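Local coordinates for lipoprotein (Streptococcus pneumoniae, PDB 3CX3) that binds zinc and probably delivers it, as a surface lipoprotein, to an ABC transporter for uptake into the cell, at residues Ile56-Asp60 with Lys81-Lys86; Val61-His67 with Val85-Ser91. One frame throughout, in Å; residues are numbered along the deposited sequence.

Contact 1. Residues Ile56-Asp60 with Lys81-Lys86; sequences IYDAD and KKSKVK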
loop_
_atom_site.group_PDB
_atom_site.type_symbol
_atom_site.label_atom_id
_atom_site.label_comp_id
_atom_site.label_asym_id
_atom_site.label_seq_id
_atom_site.Cartn_x
_atom_site.Cartn_y
_atom_site.Cartn_z
ATOM N N ILE A 56 -15.963 -6.833 12.318
ATOM C CA ILE A 56 -15.446 -5.517 12.723
ATOM C C ILE A 56 -16.113 -5.093 14.024
ATOM O O ILE A 56 -15.440 -4.885 15.032
ATOM C CB ILE A 56 -15.667 -4.421 11.659
ATOM C CG1 ILE A 56 -14.691 -4.573 10.505
ATOM C CG2 ILE A 56 -15.474 -3.033 12.257
ATOM C CD1 ILE A 56 -15.188 -3.942 9.229
ATOM N N TYR A 57 -17.442 -4.991 13.996
ATOM C CA TYR A 57 -18.210 -4.615 15.172
ATOM C C TYR A 57 -17.916 -5.504 16.378
ATOM O O TYR A 57 -18.108 -5.096 17.504
ATOM C CB TYR A 57 -19.721 -4.583 14.853
ATOM C CG TYR A 57 -20.156 -3.422 13.975
ATOM C CD1 TYR A 57 -19.720 -2.119 14.225
ATOM C CD2 TYR A 57 -21.019 -3.626 12.902
ATOM C CE1 TYR A 57 -20.113 -1.057 13.421
ATOM C CE2 TYR A 57 -21.438 -2.545 12.078
ATOM C CZ TYR A 57 -20.983 -1.267 12.342
ATOM O OH TYR A 57 -21.382 -0.209 11.533
ATOM N N ASP A 58 -17.409 -6.704 16.121
ATOM C CA ASP A 58 -17.042 -7.680 17.152
ATOM C C ASP A 58 -15.634 -7.469 17.750
ATOM O O ASP A 58 -15.388 -7.811 18.911
ATOM C CB ASP A 58 -17.147 -9.083 16.544
ATOM C CG ASP A 58 -16.839 -10.185 17.531
ATOM O OD1 ASP A 58 -16.449 -11.284 17.056
ATOM O OD2 ASP A 58 -16.991 -9.974 18.762
ATOM N N ALA A 59 -14.714 -6.934 16.948
ATOM C CA ALA A 59 -13.343 -6.659 17.386
ATOM C C ALA A 59 -13.315 -5.590 18.476
ATOM O O ALA A 59 -14.342 -4.951 18.739
ATOM C CB ALA A 59 -12.494 -6.214 16.190
ATOM N N ASP A 60 -12.153 -5.406 19.114
ATOM C CA ASP A 60 -11.913 -4.248 19.994
ATOM C C ASP A 60 -11.449 -3.028 19.189
ATOM O O ASP A 60 -11.779 -1.893 19.511
ATOM C CB ASP A 60 -10.839 -4.568 21.036
ATOM C CG ASP A 60 -11.258 -5.661 21.998
ATOM O OD1 ASP A 60 -12.129 -5.401 22.867
ATOM O OD2 ASP A 60 -10.680 -6.769 21.898
ATOM N N LYS A 81 -25.076 0.353 16.180
ATOM C CA LYS A 81 -25.079 -1.086 15.971
ATOM C C LYS A 81 -24.540 -1.808 17.205
ATOM O O LYS A 81 -24.094 -2.956 17.121
ATOM C CB LYS A 81 -24.301 -1.442 14.702
ATOM C CG LYS A 81 -24.757 -0.623 13.485
ATOM C CD LYS A 81 -24.890 -1.438 12.204
ATOM C CE LYS A 81 -26.252 -2.091 12.102
ATOM N NZ LYS A 81 -26.407 -3.224 13.064
ATOM N N LYS A 82 -24.605 -1.105 18.340
ATOM C CA LYS A 82 -24.285 -1.614 19.681
ATOM C C LYS A 82 -22.852 -2.138 19.836
ATOM O O LYS A 82 -22.620 -3.176 20.463
ATOM C CB LYS A 82 -25.338 -2.637 20.166
ATOM C CG LYS A 82 -25.030 -4.138 19.875
ATOM C CD LYS A 82 -25.647 -5.049 20.949
ATOM C CE LYS A 82 -25.255 -6.514 20.767
ATOM N NZ LYS A 82 -25.922 -7.393 21.793
ATOM N N SER A 83 -21.896 -1.402 19.276
ATOM C CA SER A 83 -20.494 -1.811 19.322
ATOM C C SER A 83 -19.597 -0.827 20.076
ATOM O O SER A 83 -20.028 0.248 20.504
ATOM C CB SER A 83 -19.952 -2.076 17.912
ATOM O OG SER A 83 -18.637 -2.597 17.973
ATOM N N LYS A 84 -18.335 -1.213 20.201
ATOM C CA LYS A 84 -17.365 -0.532 21.047
ATOM C C LYS A 84 -15.989 -0.528 20.377
ATOM O O LYS A 84 -14.953 -0.438 21.058
ATOM C CB LYS A 84 -17.288 -1.248 22.404
ATOM C CG LYS A 84 -16.946 -2.772 22.323
ATOM C CD LYS A 84 -18.071 -3.609 21.683
ATOM C CE LYS A 84 -17.597 -5.003 21.284
ATOM N NZ LYS A 84 -16.458 -4.994 20.311
ATOM N N VAL A 85 -15.991 -0.654 19.043
ATOM C CA VAL A 85 -14.768 -0.596 18.244
ATOM C C VAL A 85 -14.196 0.797 18.258
ATOM O O VAL A 85 -14.930 1.795 18.222
ATOM C CB VAL A 85 -14.967 -0.974 16.758
ATOM C CG1 VAL A 85 -14.611 -2.421 16.502
ATOM C CG2 VAL A 85 -16.362 -0.652 16.282
ATOM N N LYS A 86 -12.875 0.852 18.330
ATOM C CA LYS A 86 -12.149 2.051 18.006
ATOM C C LYS A 86 -11.847 1.901 16.528
ATOM O O LYS A 86 -11.175 0.951 16.122
ATOM C CB LYS A 86 -10.872 2.128 18.837
ATOM C CG LYS A 86 -10.995 1.446 20.204
ATOM C CD LYS A 86 -12.243 1.905 20.987
ATOM C CE LYS A 86 -12.281 1.321 22.412
ATOM N NZ LYS A 86 -12.659 -0.133 22.498
#
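The strongest polar contact joins Ser83 to the end of helix 50-58. Ser83 OG donates a hydrogen bond of 2.6 Å to Tyr57 O. Lys84 folds its side chain back over the same helix end. Its NZ donates a hydrogen bond to Tyr57 O at 3.3 Å and makes a weak one to Asp58 O, also 3.3 Å. These carbonyls belong to the last turn, where the helix runs out of amide donors, so side chains of the loop serve them instead. Ala59 is the first residue to leave helical geometry, and its N still donates a hydrogen bond to Ile56 O at 2.9 Å. One residue on, Lys86 N donates to Asp60 O at 3.2 Å with a nearly straight angle of 164°. Val85 CA also approaches Asp60 O, at 3.5 Å, as a CA-H...O contact. Lys86 NZ turns back to Lys84 O at 2.7 Å, within its own segment.

Packing surrounds these bonds. Lys81 lays its CB over one face of the Tyr57 ring, 4.1 Å from the ring centroid, in a CH-pi contact. Val85 CG2 meets the ring edge, 4.2 Å from Tyr57 CD1. Val85 CG1 lies 4.4 Å from both Ile56 CG2 and Ala59 CB.

Tyr57 OH is hydrogen-bonded to the backbone of Asp77, and Pro78 packs on Ser83 and Val85. Asp60 is hydrogen-bonded to Lys12 at the start of strand 12-15. The contact thus ties the end of helix 50-58 to the loop that enters strand 86-89, just where strand 61-64 begins beside it.

Contact 2. Residues Val61-His67 with Val85-Ser91; sequences VFVYHSH and VKVLEAS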
loop_
_atom_site.group_PDB
_atom_site.type_symbol
_atom_site.label_atom_id
_atom_site.label_comp_id
_atom_site.label_asym_id
_atom_site.label_seq_id
_atom_site.Cartn_x
_atom_site.Cartn_y
_atom_site.Cartn_z
ATOM N N VAL A 61 -10.656 -3.281 18.153
ATOM C CA VAL A 61 -10.072 -2.216 17.334
ATOM C C VAL A 61 -10.145 -2.565 15.858
ATOM O O VAL A 61 -9.843 -3.685 15.468
ATOM C CB VAL A 61 -8.583 -1.931 17.721
ATOM C CG1 VAL A 61 -7.921 -0.976 16.723
ATOM C CG2 VAL A 61 -8.480 -1.409 19.176
ATOM N N PHE A 62 -10.557 -1.604 15.036
ATOM C CA PHE A 62 -10.456 -1.776 13.600
ATOM C C PHE A 62 -9.643 -0.677 12.944
ATOM O O PHE A 62 -9.882 0.524 13.162
ATOM C CB PHE A 62 -11.827 -1.901 12.951
ATOM C CG PHE A 62 -11.769 -2.048 11.452
ATOM C CD1 PHE A 62 -11.252 -3.214 10.870
ATOM C CD2 PHE A 62 -12.231 -1.035 10.623
ATOM C CE1 PHE A 62 -11.206 -3.356 9.492
ATOM C CE2 PHE A 62 -12.195 -1.181 9.227
ATOM C CZ PHE A 62 -11.679 -2.337 8.667
ATOM N N VAL A 63 -8.684 -1.110 12.128
ATOM C CA VAL A 63 -7.715 -0.211 11.508
ATOM C C VAL A 63 -7.741 -0.303 9.996
ATOM O O VAL A 63 -7.496 -1.384 9.437
ATOM C CB VAL A 63 -6.270 -0.489 12.007
ATOM C CG1 VAL A 63 -5.288 0.442 11.354
ATOM C CG2 VAL A 63 -6.182 -0.340 13.509
ATOM N N TYR A 64 -8.047 0.826 9.343
ATOM C CA TYR A 64 -7.951 0.910 7.893
ATOM C C TYR A 64 -6.938 1.978 7.456
ATOM O O TYR A 64 -6.355 2.664 8.304
ATOM C CB TYR A 64 -9.351 1.044 7.223
ATOM C CG TYR A 64 -10.012 2.373 7.414
ATOM C CD1 TYR A 64 -10.626 2.703 8.608
ATOM C CD2 TYR A 64 -10.009 3.317 6.393
ATOM C CE1 TYR A 64 -11.224 3.941 8.775
ATOM C CE2 TYR A 64 -10.602 4.555 6.554
ATOM C CZ TYR A 64 -11.200 4.859 7.754
ATOM O OH TYR A 64 -11.796 6.095 7.916
ATOM N N HIS A 65 -6.689 2.088 6.148
ATOM C CA HIS A 65 -5.692 3.031 5.620
ATOM C C HIS A 65 -6.237 4.450 5.583
ATOM O O HIS A 65 -5.688 5.324 6.249
ATOM C CB HIS A 65 -5.169 2.573 4.249
ATOM C CG HIS A 65 -4.274 3.557 3.544
ATOM N ND1 HIS A 65 -3.017 3.899 4.004
ATOM C CD2 HIS A 65 -4.431 4.221 2.370
ATOM C CE1 HIS A 65 -2.459 4.769 3.170
ATOM N NE2 HIS A 65 -3.289 4.963 2.160
ATOM N N SER A 66 -7.327 4.665 4.832
ATOM C CA SER A 66 -7.758 6.022 4.455
ATOM C C SER A 66 -9.176 6.087 3.928
ATOM O O SER A 66 -9.652 5.152 3.294
ATOM C CB SER A 66 -6.830 6.563 3.368
ATOM O OG SER A 66 -7.295 7.782 2.844
ATOM N N HIS A 67 -9.842 7.221 4.137
ATOM C CA HIS A 67 -11.216 7.382 3.689
ATOM C C HIS A 67 -11.298 7.349 2.163
ATOM O O HIS A 67 -12.322 6.970 1.605
ATOM C CB HIS A 67 -11.849 8.663 4.273
ATOM C CG HIS A 67 -11.099 9.922 3.953
ATOM N ND1 HIS A 67 -10.152 10.462 4.797
ATOM C CD2 HIS A 67 -11.171 10.759 2.885
ATOM C CE1 HIS A 67 -9.654 11.561 4.254
ATOM N NE2 HIS A 67 -10.252 11.762 3.094
ATOM N N VAL A 85 -15.991 -0.654 19.043
ATOM C CA VAL A 85 -14.768 -0.596 18.244
ATOM C C VAL A 85 -14.196 0.797 18.258
ATOM O O VAL A 85 -14.930 1.795 18.222
ATOM C CB VAL A 85 -14.967 -0.974 16.758
ATOM C CG1 VAL A 85 -14.611 -2.421 16.502
ATOM C CG2 VAL A 85 -16.362 -0.652 16.282
ATOM N N LYS A 86 -12.875 0.852 18.330
ATOM C CA LYS A 86 -12.149 2.051 18.006
ATOM C C LYS A 86 -11.847 1.901 16.528
ATOM O O LYS A 86 -11.175 0.951 16.122
ATOM C CB LYS A 86 -10.872 2.128 18.837
ATOM C CG LYS A 86 -10.995 1.446 20.204
ATOM C CD LYS A 86 -12.243 1.905 20.987
ATOM C CE LYS A 86 -12.281 1.321 22.412
ATOM N NZ LYS A 86 -12.659 -0.133 22.498
ATOM N N VAL A 87 -12.404 2.793 15.718
ATOM C CA VAL A 87 -12.165 2.767 14.291
ATOM C C VAL A 87 -11.050 3.763 14.043
ATOM O O VAL A 87 -11.156 4.932 14.422
ATOM C CB VAL A 87 -13.438 3.123 13.453
ATOM C CG1 VAL A 87 -13.260 2.739 11.986
ATOM C CG2 VAL A 87 -14.662 2.429 13.999
ATOM N N LEU A 88 -9.970 3.291 13.426
ATOM C CA LEU A 88 -8.748 4.091 13.277
ATOM C C LEU A 88 -8.295 4.242 11.820
ATOM O O LEU A 88 -7.960 3.258 11.158
ATOM C CB LEU A 88 -7.617 3.517 14.167
ATOM C CG LEU A 88 -7.973 3.477 15.671
ATOM C CD1 LEU A 88 -6.899 2.830 16.505
ATOM C CD2 LEU A 88 -8.269 4.876 16.221
ATOM N N GLU A 89 -8.291 5.486 11.331
ATOM C CA GLU A 89 -7.803 5.801 9.970
ATOM C C GLU A 89 -6.319 6.105 10.115
ATOM O O GLU A 89 -5.950 7.126 10.691
ATOM C CB GLU A 89 -8.582 6.965 9.341
ATOM C CG GLU A 89 -8.374 7.132 7.820
ATOM C CD GLU A 89 -8.728 8.543 7.254
ATOM O OE1 GLU A 89 -9.214 8.653 6.121
ATOM O OE2 GLU A 89 -8.529 9.563 7.923
ATOM N N ALA A 90 -5.483 5.209 9.596
ATOM C CA ALA A 90 -4.055 5.194 9.890
ATOM C C ALA A 90 -3.293 6.277 9.176
ATOM O O ALA A 90 -2.196 6.641 9.598
ATOM C CB ALA A 90 -3.458 3.821 9.598
ATOM N N SER A 91 -3.871 6.810 8.098
ATOM C CA SER A 91 -3.244 7.899 7.368
ATOM C C SER A 91 -3.877 9.228 7.700
ATOM O O SER A 91 -3.663 10.211 6.989
ATOM C CB SER A 91 -3.327 7.668 5.856
ATOM O OG SER A 91 -4.673 7.695 5.393
HETATM O O HOH W 1 -6.078 9.811 4.382
#
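Two neighbouring parallel strands of a four-stranded sheet make this contact, with 86-89 at the sheet's edge. Phe62 N donates a hydrogen bond to Lys86 O at 2.8 Å, Leu88 N to Phe62 O at 2.8 Å, and Tyr64 N to Leu88 O at 3.0 Å. Ala90 N to Tyr64 O, 3.0 Å, continues the pattern one residue past strand 86-89. Val61, Val63 and Leu88 share one face, where Val61 CG1 lies 3.9 Å from Leu88 CD1. Helix 125-142 packs on Leu88 and helix 18-28 on Val63. Both lobes of this zinc-binding protein hold a parallel sheet of order 2-1-3-4; 61-64 and 86-89 are third and fourth in the first. On the other face, Val87 CG1 meets the ring edges of Phe62 and Tyr64, and Glu89 CA sits over the Tyr64 ring, 4.3 Å from its centroid. Beyond the strands, His65 O accepts hydrogen bonds from Ser91 N at 3.0 Å and Ser91 OG at 2.7 Å. Glu89 OE1 accepts them from His67 N at 2.5 Å and, very short, from His67 ND1 at 2.4 Å.

In the fold
The two contacts are consecutive along the same pair of chain segments and share Val85 and Lys86. Contact 1 is partly buried, and its centre lies about 25 Å from the centre of the chain. Contact 2 is mostly buried, and its centre lies about 14 Å from the centre of the chain. Contact 1 relies mainly on lysine and serine side chains hydrogen-bonded to carbonyls at a helix end, with one backbone hydrogen bond. In contact 2, regular backbone pairing dominates, with side-chain hydrogen bonds gathered at its far end. There the side chain of His65 comes within about 9 Å of the bound zinc. Ile56 CG1 packs 3.7 Å from Phe62 CD1, which joins helix 50-58 to the sheet.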